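Local coordinates for protein DMATS type aromatic prenyltransferase (Micromonospora olivasterospora, PDB 6ZRY) that probably transfers a dimethylallyl group to the indole ring of tryptophan, as a DMATS-type aromatic prenyltransferase with an ABBA-barrel fold, at residues A[325-330]-A[341-346]; A[47-52]-A[84-89]; A[146-151]-A[197-202]; A[8-13]-A[59-64]. All coordinates share one frame; numbering follows the deposited sequence.

Contact 1: A[325-330]-A[341-346]. With TRP (tryptophan), chain C.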
loop_
_atom_site.group_PDB
_atom_site.type_symbol
_atom_site.label_atom_id
_atom_site.label_comp_id
_atom_site.label_asym_id
_atom_site.label_seq_id
_atom_site.Cartn_x
_atom_site.Cartn_y
_atom_site.Cartn_z
ATOM N N GLY A 325 -10.180 -7.906 9.974
ATOM C CA GLY A 325 -9.080 -7.833 8.990
ATOM C C GLY A 325 -9.556 -7.737 7.540
ATOM O O GLY A 325 -8.693 -7.608 6.669
ATOM N N LEU A 326 -10.863 -7.826 7.254
ATOM C CA LEU A 326 -11.358 -7.479 5.902
ATOM C C LEU A 326 -10.949 -6.040 5.631
ATOM O O LEU A 326 -10.302 -5.781 4.608
ATOM C CB LEU A 326 -12.881 -7.630 5.784
ATOM C CG LEU A 326 -13.460 -7.030 4.507
ATOM C CD1 LEU A 326 -12.964 -7.757 3.278
ATOM C CD2 LEU A 326 -14.965 -7.008 4.552
ATOM N N ILE A 327 -11.295 -5.133 6.541
ATOM C CA ILE A 327 -10.821 -3.732 6.470
ATOM C C ILE A 327 -9.442 -3.707 7.140
ATOM O O ILE A 327 -9.367 -3.673 8.356
ATOM C CB ILE A 327 -11.832 -2.754 7.090
ATOM C CG1 ILE A 327 -13.221 -2.944 6.479
ATOM C CG2 ILE A 327 -11.330 -1.322 6.933
ATOM C CD1 ILE A 327 -14.294 -2.087 7.096
ATOM N N ALA A 328 -8.392 -3.809 6.338
ATOM C CA ALA A 328 -7.029 -4.047 6.824
ATOM C C ALA A 328 -6.410 -2.737 7.343
ATOM O O ALA A 328 -5.678 -2.756 8.357
ATOM C CB ALA A 328 -6.199 -4.622 5.697
ATOM N N HIS A 329 -6.657 -1.675 6.625
ATOM C CA HIS A 329 -6.131 -0.320 6.876
ATOM C C HIS A 329 -7.174 0.718 6.475
ATOM O O HIS A 329 -8.043 0.432 5.619
ATOM C CB HIS A 329 -4.855 -0.034 6.093
ATOM C CG HIS A 329 -3.783 -1.047 6.211
ATOM N ND1 HIS A 329 -2.747 -0.898 7.088
ATOM C CD2 HIS A 329 -3.549 -2.192 5.534
ATOM C CE1 HIS A 329 -1.905 -1.930 6.950
ATOM N NE2 HIS A 329 -2.384 -2.741 6.017
ATOM N N VAL A 330 -7.056 1.907 7.039
ATOM C CA VAL A 330 -7.735 3.102 6.494
ATOM C C VAL A 330 -6.740 4.245 6.549
ATOM O O VAL A 330 -5.945 4.295 7.521
ATOM C CB VAL A 330 -9.044 3.426 7.251
ATOM C CG1 VAL A 330 -8.787 3.758 8.695
ATOM C CG2 VAL A 330 -9.805 4.549 6.550
ATOM N N VAL A 341 -9.830 9.800 1.480
ATOM C CA VAL A 341 -9.774 8.646 2.424
ATOM C C VAL A 341 -9.689 7.360 1.613
ATOM O O VAL A 341 -10.451 7.231 0.641
ATOM C CB VAL A 341 -10.992 8.648 3.354
ATOM C CG1 VAL A 341 -11.081 7.375 4.185
ATOM C CG2 VAL A 341 -10.977 9.874 4.249
ATOM N N THR A 342 -8.807 6.451 1.995
ATOM C CA THR A 342 -8.624 5.150 1.302
ATOM C C THR A 342 -8.916 4.006 2.264
ATOM O O THR A 342 -8.491 4.049 3.394
ATOM C CB THR A 342 -7.237 5.023 0.669
ATOM O OG1 THR A 342 -7.042 6.159 -0.176
ATOM C CG2 THR A 342 -7.083 3.752 -0.130
ATOM N N VAL A 343 -9.643 3.015 1.787
ATOM C CA VAL A 343 -10.038 1.828 2.573
ATOM C C VAL A 343 -9.373 0.636 1.905
ATOM O O VAL A 343 -9.480 0.515 0.682
ATOM C CB VAL A 343 -11.577 1.686 2.627
ATOM C CG1 VAL A 343 -11.991 0.561 3.552
ATOM C CG2 VAL A 343 -12.234 2.998 3.054
ATOM N N TYR A 344 -8.672 -0.170 2.685
ATOM C CA TYR A 344 -7.858 -1.302 2.186
ATOM C C TYR A 344 -8.644 -2.551 2.539
ATOM O O TYR A 344 -8.965 -2.739 3.746
ATOM C CB TYR A 344 -6.445 -1.220 2.753
ATOM C CG TYR A 344 -5.718 0.035 2.373
ATOM C CD1 TYR A 344 -6.013 1.224 3.006
ATOM C CD2 TYR A 344 -4.737 0.046 1.390
ATOM C CE1 TYR A 344 -5.365 2.399 2.680
ATOM C CE2 TYR A 344 -4.089 1.229 1.037
ATOM C CZ TYR A 344 -4.390 2.397 1.710
ATOM O OH TYR A 344 -3.802 3.588 1.407
ATOM N N LEU A 345 -8.992 -3.341 1.526
ATOM C CA LEU A 345 -9.882 -4.513 1.661
ATOM C C LEU A 345 -9.126 -5.808 1.327
ATOM O O LEU A 345 -8.522 -5.912 0.235
ATOM C CB LEU A 345 -11.085 -4.300 0.742
ATOM C CG LEU A 345 -11.957 -3.095 1.075
ATOM C CD1 LEU A 345 -13.033 -2.897 0.004
ATOM C CD2 LEU A 345 -12.603 -3.256 2.436
ATOM N N SER A 346 -9.135 -6.748 2.264
ATOM C CA SER A 346 -8.425 -8.030 2.162
ATOM C C SER A 346 -9.196 -9.022 1.281
ATOM O O SER A 346 -10.398 -9.139 1.409
ATOM C CB SER A 346 -8.191 -8.615 3.523
ATOM O OG SER A 346 -7.481 -7.708 4.355
HETATM N N TRP C . 0.198 -6.382 5.005
HETATM C CA TRP C . 1.408 -5.522 5.248
HETATM C C TRP C . 1.203 -4.700 6.523
HETATM O O TRP C . 2.173 -4.106 7.029
HETATM C CB TRP C . 1.712 -4.624 4.033
HETATM C CG TRP C . 0.643 -3.633 3.696
HETATM C CD1 TRP C . -0.484 -3.852 2.950
HETATM C CD2 TRP C . 0.602 -2.246 4.083
HETATM N NE1 TRP C . -1.221 -2.699 2.856
HETATM C CE2 TRP C . -0.577 -1.695 3.529
HETATM C CE3 TRP C . 1.450 -1.413 4.827
HETATM C CZ2 TRP C . -0.937 -0.359 3.717
HETATM C CZ3 TRP C . 1.093 -0.093 5.009
HETATM C CH2 TRP C . -0.080 0.425 4.455
HETATM O OXT TRP C . 0.077 -4.629 7.062
#

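Contact 2: A[47-52]-A[84-89]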
loop_
_atom_site.group_PDB
_atom_site.type_symbol
_atom_site.label_atom_id
_atom_site.label_comp_id
_atom_site.label_asym_id
_atom_site.label_seq_id
_atom_site.Cartn_x
_atom_site.Cartn_y
_atom_site.Cartn_z
ATOM N N PRO A 47 -2.273 -24.777 0.772
ATOM C CA PRO A 47 -1.786 -23.638 1.539
ATOM C C PRO A 47 -1.171 -22.601 0.623
ATOM O O PRO A 47 -0.922 -22.890 -0.543
ATOM C CB PRO A 47 -0.693 -24.224 2.431
ATOM C CG PRO A 47 -0.262 -25.461 1.688
ATOM C CD PRO A 47 -1.526 -26.005 1.055
ATOM N N PRO A 48 -0.915 -21.364 1.107
ATOM C CA PRO A 48 -0.250 -20.352 0.294
ATOM C C PRO A 48 1.063 -20.882 -0.296
ATOM O O PRO A 48 1.755 -21.582 0.391
ATOM C CB PRO A 48 0.000 -19.193 1.270
ATOM C CG PRO A 48 -1.035 -19.385 2.350
ATOM C CD PRO A 48 -1.280 -20.872 2.426
ATOM N N ALA A 49 1.381 -20.469 -1.522
ATOM C CA ALA A 49 2.586 -20.894 -2.278
ATOM C C ALA A 49 3.847 -20.408 -1.567
ATOM O O ALA A 49 4.889 -21.045 -1.747
ATOM C CB ALA A 49 2.512 -20.391 -3.685
ATOM N N TRP A 50 3.720 -19.366 -0.732
ATOM C CA TRP A 50 4.830 -18.609 -0.091
ATOM C C TRP A 50 4.200 -17.676 0.934
ATOM O O TRP A 50 3.102 -17.186 0.677
ATOM C CB TRP A 50 5.585 -17.816 -1.169
ATOM C CG TRP A 50 6.510 -16.783 -0.625
ATOM C CD1 TRP A 50 6.324 -15.430 -0.556
ATOM C CD2 TRP A 50 7.787 -17.042 -0.058
ATOM N NE1 TRP A 50 7.409 -14.837 0.018
ATOM C CE2 TRP A 50 8.316 -15.806 0.345
ATOM C CE3 TRP A 50 8.519 -18.212 0.149
ATOM C CZ2 TRP A 50 9.565 -15.702 0.943
ATOM C CZ3 TRP A 50 9.753 -18.110 0.738
ATOM C CH2 TRP A 50 10.262 -16.870 1.140
ATOM N N PRO A 51 4.804 -17.449 2.122
ATOM C CA PRO A 51 4.204 -16.539 3.106
ATOM C C PRO A 51 4.383 -15.051 2.753
ATOM O O PRO A 51 5.098 -14.337 3.479
ATOM C CB PRO A 51 4.878 -16.915 4.436
ATOM C CG PRO A 51 6.172 -17.625 4.031
ATOM C CD PRO A 51 5.955 -18.193 2.658
ATOM N N SER A 52 3.654 -14.590 1.719
ATOM C CA SER A 52 3.706 -13.201 1.203
ATOM C C SER A 52 3.358 -12.212 2.320
ATOM O O SER A 52 2.407 -12.451 3.061
ATOM C CB SER A 52 2.800 -13.050 0.022
ATOM O OG SER A 52 2.649 -11.702 -0.376
ATOM N N SER A 84 9.100 -19.295 -9.501
ATOM C CA SER A 84 8.764 -20.666 -9.970
ATOM C C SER A 84 8.930 -21.651 -8.821
ATOM O O SER A 84 7.968 -22.333 -8.474
ATOM C CB SER A 84 9.523 -21.080 -11.213
ATOM O OG SER A 84 8.640 -21.722 -12.127
ATOM N N PRO A 85 10.127 -21.780 -8.193
ATOM C CA PRO A 85 10.193 -22.110 -6.774
ATOM C C PRO A 85 10.011 -20.755 -6.079
ATOM O O PRO A 85 10.783 -19.833 -6.327
ATOM C CB PRO A 85 11.590 -22.759 -6.601
ATOM C CG PRO A 85 12.180 -22.769 -8.022
ATOM C CD PRO A 85 11.466 -21.660 -8.772
ATOM N N PRO A 86 8.953 -20.532 -5.264
ATOM C CA PRO A 86 8.779 -19.235 -4.617
ATOM C C PRO A 86 9.937 -18.913 -3.668
ATOM O O PRO A 86 10.398 -19.803 -2.974
ATOM C CB PRO A 86 7.471 -19.381 -3.835
ATOM C CG PRO A 86 6.755 -20.529 -4.531
ATOM C CD PRO A 86 7.864 -21.467 -4.957
ATOM N N GLY A 87 10.351 -17.657 -3.648
ATOM C CA GLY A 87 11.431 -17.159 -2.791
ATOM C C GLY A 87 11.751 -15.697 -3.069
ATOM O O GLY A 87 11.341 -15.132 -4.068
ATOM N N PRO A 88 12.522 -15.041 -2.185
ATOM C CA PRO A 88 12.798 -13.605 -2.306
ATOM C C PRO A 88 13.313 -13.124 -3.684
ATOM O O PRO A 88 12.799 -12.142 -4.237
ATOM C CB PRO A 88 13.918 -13.411 -1.258
ATOM C CG PRO A 88 13.657 -14.483 -0.213
ATOM C CD PRO A 88 13.160 -15.664 -1.007
ATOM N N LEU A 89 14.326 -13.802 -4.211
ATOM C CA LEU A 89 14.997 -13.403 -5.478
ATOM C C LEU A 89 14.117 -13.795 -6.675
ATOM O O LEU A 89 13.994 -12.986 -7.585
ATOM C CB LEU A 89 16.371 -14.071 -5.540
ATOM C CG LEU A 89 17.366 -13.472 -6.534
ATOM C CD1 LEU A 89 17.634 -11.996 -6.258
ATOM C CD2 LEU A 89 18.669 -14.253 -6.498
#

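Contact 3: A[146-151]-A[197-202]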
loop_
_atom_site.group_PDB
_atom_site.type_symbol
_atom_site.label_atom_id
_atom_site.label_comp_id
_atom_site.label_asym_id
_atom_site.label_seq_id
_atom_site.Cartn_x
_atom_site.Cartn_y
_atom_site.Cartn_z
ATOM N N LYS A 146 2.599 1.411 -10.322
ATOM C CA LYS A 146 3.545 1.939 -9.306
ATOM C C LYS A 146 4.391 0.789 -8.818
ATOM O O LYS A 146 3.874 -0.328 -8.700
ATOM C CB LYS A 146 2.828 2.577 -8.115
ATOM C CG LYS A 146 1.602 3.395 -8.453
ATOM C CD LYS A 146 1.911 4.707 -9.077
ATOM C CE LYS A 146 0.686 5.613 -9.160
ATOM N NZ LYS A 146 1.048 7.031 -8.936
ATOM N N VAL A 147 5.651 1.077 -8.546
ATOM C CA VAL A 147 6.659 0.096 -8.078
ATOM C C VAL A 147 7.024 0.441 -6.636
ATOM O O VAL A 147 7.402 1.616 -6.382
ATOM C CB VAL A 147 7.881 0.116 -8.999
ATOM C CG1 VAL A 147 8.934 -0.884 -8.558
ATOM C CG2 VAL A 147 7.457 -0.115 -10.438
ATOM N N TYR A 148 6.931 -0.544 -5.762
ATOM C CA TYR A 148 7.189 -0.463 -4.324
ATOM C C TYR A 148 8.474 -1.231 -4.043
ATOM O O TYR A 148 8.433 -2.481 -4.080
ATOM C CB TYR A 148 5.987 -1.025 -3.563
ATOM C CG TYR A 148 4.875 -0.040 -3.436
ATOM C CD1 TYR A 148 4.161 0.408 -4.547
ATOM C CD2 TYR A 148 4.577 0.524 -2.211
ATOM C CE1 TYR A 148 3.155 1.370 -4.420
ATOM C CE2 TYR A 148 3.594 1.478 -2.074
ATOM C CZ TYR A 148 2.884 1.910 -3.175
ATOM O OH TYR A 148 1.918 2.866 -2.981
ATOM N N LEU A 149 9.575 -0.524 -3.791
ATOM C CA LEU A 149 10.885 -1.154 -3.521
ATOM C C LEU A 149 11.091 -1.205 -2.022
ATOM O O LEU A 149 10.629 -0.258 -1.326
ATOM C CB LEU A 149 11.994 -0.365 -4.205
ATOM C CG LEU A 149 11.876 -0.217 -5.724
ATOM C CD1 LEU A 149 13.019 0.622 -6.266
ATOM C CD2 LEU A 149 11.870 -1.564 -6.417
ATOM N N ASN A 150 11.757 -2.245 -1.546
ATOM C CA ASN A 150 12.082 -2.440 -0.104
ATOM C C ASN A 150 13.381 -1.699 0.187
ATOM O O ASN A 150 14.427 -2.111 -0.293
ATOM C CB ASN A 150 12.211 -3.922 0.270
ATOM C CG ASN A 150 12.482 -4.130 1.747
ATOM O OD1 ASN A 150 12.463 -3.177 2.533
ATOM N ND2 ASN A 150 12.698 -5.378 2.141
ATOM N N PRO A 151 13.360 -0.584 0.963
ATOM C CA PRO A 151 14.578 0.135 1.328
ATOM C C PRO A 151 15.521 -0.730 2.162
ATOM O O PRO A 151 16.699 -0.415 2.237
ATOM C CB PRO A 151 14.065 1.301 2.181
ATOM C CG PRO A 151 12.638 1.466 1.735
ATOM C CD PRO A 151 12.174 0.043 1.558
ATOM N N PHE A 197 8.764 1.394 2.463
ATOM C CA PHE A 197 8.571 1.378 1.000
ATOM C C PHE A 197 9.207 2.604 0.369
ATOM O O PHE A 197 9.063 3.697 0.903
ATOM C CB PHE A 197 7.094 1.402 0.570
ATOM C CG PHE A 197 6.242 0.258 1.068
ATOM C CD1 PHE A 197 6.533 -1.047 0.720
ATOM C CD2 PHE A 197 5.121 0.504 1.839
ATOM C CE1 PHE A 197 5.719 -2.093 1.134
ATOM C CE2 PHE A 197 4.307 -0.537 2.266
ATOM C CZ PHE A 197 4.613 -1.841 1.916
ATOM N N PHE A 198 9.835 2.392 -0.779
ATOM C CA PHE A 198 10.287 3.443 -1.699
ATOM C C PHE A 198 9.477 3.277 -2.968
ATOM O O PHE A 198 9.746 2.304 -3.684
ATOM C CB PHE A 198 11.796 3.286 -1.900
ATOM C CG PHE A 198 12.452 4.340 -2.748
ATOM C CD1 PHE A 198 12.368 4.300 -4.141
ATOM C CD2 PHE A 198 13.221 5.337 -2.161
ATOM C CE1 PHE A 198 12.993 5.272 -4.919
ATOM C CE2 PHE A 198 13.829 6.307 -2.940
ATOM C CZ PHE A 198 13.717 6.271 -4.313
ATOM N N ALA A 199 8.490 4.129 -3.193
ATOM C CA ALA A 199 7.452 3.941 -4.228
ATOM C C ALA A 199 7.632 5.000 -5.309
ATOM O O ALA A 199 7.785 6.146 -4.969
ATOM C CB ALA A 199 6.084 3.984 -3.613
ATOM N N VAL A 200 7.681 4.572 -6.572
ATOM C CA VAL A 200 7.764 5.476 -7.754
ATOM C C VAL A 200 6.776 5.017 -8.818
ATOM O O VAL A 200 6.416 3.805 -8.849
ATOM C CB VAL A 200 9.194 5.511 -8.314
ATOM C CG1 VAL A 200 10.187 6.079 -7.300
ATOM C CG2 VAL A 200 9.626 4.146 -8.789
ATOM N N ASP A 201 6.349 5.935 -9.676
ATOM C CA ASP A 201 5.586 5.551 -10.890
ATOM C C ASP A 201 6.524 4.701 -11.756
ATOM O O ASP A 201 7.768 4.995 -11.793
ATOM C CB ASP A 201 5.093 6.776 -11.663
ATOM C CG ASP A 201 4.164 7.701 -10.889
ATOM O OD1 ASP A 201 3.436 7.221 -10.025
ATOM O OD2 ASP A 201 4.176 8.886 -11.174
ATOM N N LEU A 202 5.998 3.683 -12.420
ATOM C CA LEU A 202 6.760 2.904 -13.416
ATOM C C LEU A 202 7.177 3.863 -14.537
ATOM O O LEU A 202 8.338 3.831 -14.956
ATOM C CB LEU A 202 5.864 1.783 -13.947
ATOM C CG LEU A 202 6.509 0.861 -14.974
ATOM C CD1 LEU A 202 7.747 0.191 -14.412
ATOM C CD2 LEU A 202 5.528 -0.179 -15.454
#

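Contact 4: A[8-13]-A[59-64]. With TRP (tryptophan), chain C.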
loop_
_atom_site.group_PDB
_atom_site.type_symbol
_atom_site.label_atom_id
_atom_site.label_comp_id
_atom_site.label_asym_id
_atom_site.label_seq_id
_atom_site.Cartn_x
_atom_site.Cartn_y
_atom_site.Cartn_z
ATOM N N ASP A 8 -9.869 -17.570 -9.318
ATOM C CA ASP A 8 -11.349 -17.663 -9.256
ATOM C C ASP A 8 -11.860 -16.681 -8.191
ATOM O O ASP A 8 -12.743 -15.846 -8.522
ATOM C CB ASP A 8 -11.823 -19.080 -8.939
ATOM C CG ASP A 8 -11.575 -20.120 -10.016
ATOM O OD1 ASP A 8 -11.358 -19.745 -11.166
ATOM O OD2 ASP A 8 -11.534 -21.296 -9.660
ATOM N N HIS A 9 -11.277 -16.739 -6.986
ATOM C CA HIS A 9 -11.647 -15.889 -5.835
ATOM C C HIS A 9 -11.365 -14.419 -6.184
ATOM O O HIS A 9 -12.301 -13.589 -6.104
ATOM C CB HIS A 9 -10.917 -16.371 -4.591
ATOM C CG HIS A 9 -11.487 -15.822 -3.320
ATOM N ND1 HIS A 9 -12.724 -16.195 -2.848
ATOM C CD2 HIS A 9 -11.009 -14.920 -2.441
ATOM C CE1 HIS A 9 -12.974 -15.528 -1.705
ATOM N NE2 HIS A 9 -11.946 -14.763 -1.448
ATOM N N LEU A 10 -10.111 -14.081 -6.538
ATOM C CA LEU A 10 -9.665 -12.662 -6.644
ATOM C C LEU A 10 -10.259 -12.015 -7.883
ATOM O O LEU A 10 -10.587 -10.839 -7.829
ATOM C CB LEU A 10 -8.149 -12.584 -6.717
ATOM C CG LEU A 10 -7.371 -13.215 -5.566
ATOM C CD1 LEU A 10 -5.932 -12.770 -5.613
ATOM C CD2 LEU A 10 -7.955 -12.902 -4.241
ATOM N N ASP A 11 -10.328 -12.759 -8.981
ATOM C CA ASP A 11 -10.852 -12.225 -10.257
ATOM C C ASP A 11 -12.315 -11.813 -10.041
ATOM O O ASP A 11 -12.691 -10.808 -10.558
ATOM C CB ASP A 11 -10.705 -13.245 -11.393
ATOM C CG ASP A 11 -11.237 -12.752 -12.735
ATOM O OD1 ASP A 11 -10.736 -11.704 -13.234
ATOM O OD2 ASP A 11 -12.175 -13.413 -13.263
ATOM N N GLY A 12 -13.098 -12.590 -9.285
ATOM C CA GLY A 12 -14.508 -12.250 -8.971
ATOM C C GLY A 12 -14.607 -10.994 -8.131
ATOM O O GLY A 12 -15.427 -10.157 -8.412
ATOM N N GLN A 13 -13.773 -10.883 -7.104
ATOM C CA GLN A 13 -13.682 -9.678 -6.253
ATOM C C GLN A 13 -13.381 -8.459 -7.134
ATOM O O GLN A 13 -14.089 -7.452 -7.004
ATOM C CB GLN A 13 -12.641 -9.905 -5.165
ATOM C CG GLN A 13 -13.044 -10.950 -4.149
ATOM C CD GLN A 13 -11.949 -11.300 -3.184
ATOM O OE1 GLN A 13 -10.799 -11.488 -3.570
ATOM N NE2 GLN A 13 -12.294 -11.407 -1.910
ATOM N N THR A 59 -2.290 -14.091 1.102
ATOM C CA THR A 59 -2.781 -13.777 -0.247
ATOM C C THR A 59 -1.815 -12.740 -0.819
ATOM O O THR A 59 -1.561 -11.745 -0.162
ATOM C CB THR A 59 -4.218 -13.267 -0.251
ATOM O OG1 THR A 59 -5.089 -14.168 0.445
ATOM C CG2 THR A 59 -4.713 -13.097 -1.662
ATOM N N PRO A 60 -1.209 -12.932 -2.013
ATOM C CA PRO A 60 -0.235 -11.959 -2.518
ATOM C C PRO A 60 -0.820 -10.714 -3.199
ATOM O O PRO A 60 -0.143 -10.094 -3.946
ATOM C CB PRO A 60 0.577 -12.810 -3.520
ATOM C CG PRO A 60 -0.455 -13.784 -4.071
ATOM C CD PRO A 60 -1.352 -14.112 -2.895
ATOM N N VAL A 61 -2.065 -10.356 -2.853
ATOM C CA VAL A 61 -2.817 -9.208 -3.421
ATOM C C VAL A 61 -3.664 -8.587 -2.293
ATOM O O VAL A 61 -4.192 -9.363 -1.438
ATOM C CB VAL A 61 -3.674 -9.642 -4.637
ATOM C CG1 VAL A 61 -4.912 -8.767 -4.818
ATOM C CG2 VAL A 61 -2.848 -9.682 -5.928
ATOM N N GLU A 62 -3.768 -7.257 -2.285
ATOM C CA GLU A 62 -4.680 -6.487 -1.390
ATOM C C GLU A 62 -5.367 -5.430 -2.247
ATOM O O GLU A 62 -4.689 -4.793 -3.062
ATOM C CB GLU A 62 -3.915 -5.834 -0.251
ATOM C CG GLU A 62 -4.806 -5.043 0.678
ATOM C CD GLU A 62 -4.074 -4.413 1.849
ATOM O OE1 GLU A 62 -4.012 -5.035 2.928
ATOM O OE2 GLU A 62 -3.549 -3.316 1.647
ATOM N N PHE A 63 -6.670 -5.273 -2.101
ATOM C CA PHE A 63 -7.471 -4.280 -2.825
ATOM C C PHE A 63 -7.538 -3.012 -1.991
ATOM O O PHE A 63 -7.368 -3.093 -0.790
ATOM C CB PHE A 63 -8.881 -4.807 -3.065
ATOM C CG PHE A 63 -8.943 -6.080 -3.869
ATOM C CD1 PHE A 63 -8.642 -6.073 -5.223
ATOM C CD2 PHE A 63 -9.269 -7.284 -3.262
ATOM C CE1 PHE A 63 -8.701 -7.246 -5.977
ATOM C CE2 PHE A 63 -9.328 -8.452 -4.010
ATOM C CZ PHE A 63 -9.039 -8.434 -5.366
ATOM N N SER A 64 -7.801 -1.883 -2.622
ATOM C CA SER A 64 -8.183 -0.648 -1.909
ATOM C C SER A 64 -9.053 0.208 -2.786
ATOM O O SER A 64 -8.977 0.082 -4.046
ATOM C CB SER A 64 -6.954 0.119 -1.417
ATOM O OG SER A 64 -6.104 0.499 -2.483
HETATM N N TRP C . 0.198 -6.382 5.005
HETATM C CA TRP C . 1.408 -5.522 5.248
HETATM C C TRP C . 1.203 -4.700 6.523
HETATM O O TRP C . 2.173 -4.106 7.029
HETATM C CB TRP C . 1.712 -4.624 4.033
HETATM C CG TRP C . 0.643 -3.633 3.696
HETATM C CD1 TRP C . -0.484 -3.852 2.950
HETATM C CD2 TRP C . 0.602 -2.246 4.083
HETATM N NE1 TRP C . -1.221 -2.699 2.856
HETATM C CE2 TRP C . -0.577 -1.695 3.529
HETATM C CE3 TRP C . 1.450 -1.413 4.827
HETATM C CZ2 TRP C . -0.937 -0.359 3.717
HETATM C CZ3 TRP C . 1.093 -0.093 5.009
HETATM C CH2 TRP C . -0.080 0.425 4.455
HETATM O OXT TRP C . 0.077 -4.629 7.062
#

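Contact 1: A[325-330]-A[341-346]
G325 and L326 both offer their carbonyls to S346: the hydroxyl OG of S346 donates to G325 O at 2.6 Å, while S346 N bonds to L326 O. I327 lays its CG1 beside L345 CD2, and its CG2 meets V343 CG1 at 3.9 Å. Next, A328 N donates to Y344 O, with an N-H...O angle of 154°. H329 turns to the other side of the sheet. Its CB lies 3.5 Å from Y344 CD1, and its imidazole points an edge at the tyrosine face, the planes 78° apart. One imidazole face carries the indole of the bound tryptophan, with H329 NE2 3.2 Å from its CE2, whereas the ligand carboxylate oxygen OXT lies in plane at the ring edge. An alanine in place of H329 would probably leave that face of the indole without the imidazole against it and open a gap beside Y344. V330 closes the series with CG2 against V341 CG1. These antiparallel strands form a hairpin of the barrel: I327, V343 and L345 face helices 287-300 and 305-315, while H329 and Y344 line the tryptophan side. Strand 61-68 pairs with 341-346 along its other edge.

Contact 2: A[47-52]-A[84-89]
G87 CA lies over the face of the W50 indole, an unusual CH-pi contact made by a glycine, 4.1 Å from the centroid of the six-membered ring and 14° off its normal. G87 is the N-cap of helix 88-106, its own N bonded to N91 OD1, and P51 is the centre of an inverse gamma turn. P51 CD, from W50's own segment, covers the opposite face of the indole. The W50 side chain runs with CG anti to the backbone N (chi1 167°), which carries the ring out along P86, G87 and P88. At the root of that side chain, W50 CB touches P86 CB at 3.6 Å. Beside it, P86 CG sits 3.4 Å from A49 O. The contact is entirely apolar or van der Waals between the two segments and buries 193 Å². It joins the loop before strand 61-68 to the loop leading into helix 88-106. At the outer end of the indole, W50 CH2 lies 3.8 Å from P88 CD.

Contact 3: A[146-151]-A[197-202]
Strands 146-149 and 197-201 run antiparallel, their axes 4.5 Å apart at closest approach and their directions 160° apart. V147 with V200 and L149 with F198 are hydrogen-bonded pairs, each closed by two bonds. V147 N to V200 O is almost straight, at 177°. Between them, Y148 and A199 form a non-hydrogen-bonded pair with CA atoms 4.4 Å apart, and A199 CB lies over the centre of the Y148 ring, 3.8 Å from its centroid, a CH-pi contact. The same ring turns its edge to the face of F197, with Y148 CD2 3.7 Å from F197 CG and the planes at 80°. Y148 OH is bonded to Y213 OH, which would limit turning of the phenol. On the other side of the sheet, V147 CG2 meets L202 CD1, and P151 CG approaches F198 CB at 4.2 Å. K146 lies alongside D201; bends at chi2 and chi4 bring its NZ to the syn side of D201 OD1, somewhat out of the carboxylate plane, a 2.6 Å salt bridge. A methionine in place of K146 would probably leave the D201 carboxylate without its charged mate. V147, F198 and L202 lie toward helices 111-114 and 159-170, whereas F197 belongs to the tryptophan pocket. Such inward-facing aromatics on antiparallel strands ringed by helices fit the ABBA barrel of this family.

Contact 4: A[8-13]-A[59-64]
Q13 OE1 meets the F63 ring at its edge, near the ring plane, 3.4 Å from F63 CE2. The Q13 amide and the ring are nearly perpendicular, with planes 87° apart, and OE1 is buried here without a hydrogen-bonding partner in the model. The other end of that amide is held: Q13 NE2 bonds to V315 O and A347 O, which would fix the amide's rotation. Q13 CB adds a contact to F63 CE2 at 3.8 Å, and L10 O lies 3.8 Å from F63 CZ. Over one face of the ring lies V61 CG1, in one of two conformers. L10 itself reaches past V61, CD1 to V61 CB 4.0 Å, and meets T59 CG2 tip to tip, CD2 4.1 Å away. On the strand's other side, E62 extends with CG anti to the backbone N (chi1 180°), and its OE2 accepts the indole N-H of the bound tryptophan, NE1 to OE2 2.7 Å. Thus the same strand faces helix with V61 and F63 and ligand with E62. Helix segment 8-13 runs at 14° to strand 61-64, the axes 10.8 Å apart at closest approach; helix 26-36 packs on L10 and V61, and strands 71-79 and 341-346 flank strand 61-68.

In the fold
Contacts 1, 3 and 4 are buried, whereas contact 2 lies at the surface. Contacts 1 and 3 are antiparallel strand pairings in the same curled sheet, about 20 Å apart between centres and on opposite sides of the chain's centre; both rely on backbone bonds and edge-to-face aromatic pairs, and contact 3 adds a salt bridge. Contact 4 instead seats a helix on the outside of a strand through apolar and van der Waals contacts. It touches contact 1 directly, since strands 61-68 and 341-346 are neighbours, and both reach the bound tryptophan, as contact 3 does through F197. Contact 2 joins a loop to a helix start through proline, glycine and an indole, meeting contact 4 where S52 packs on P60.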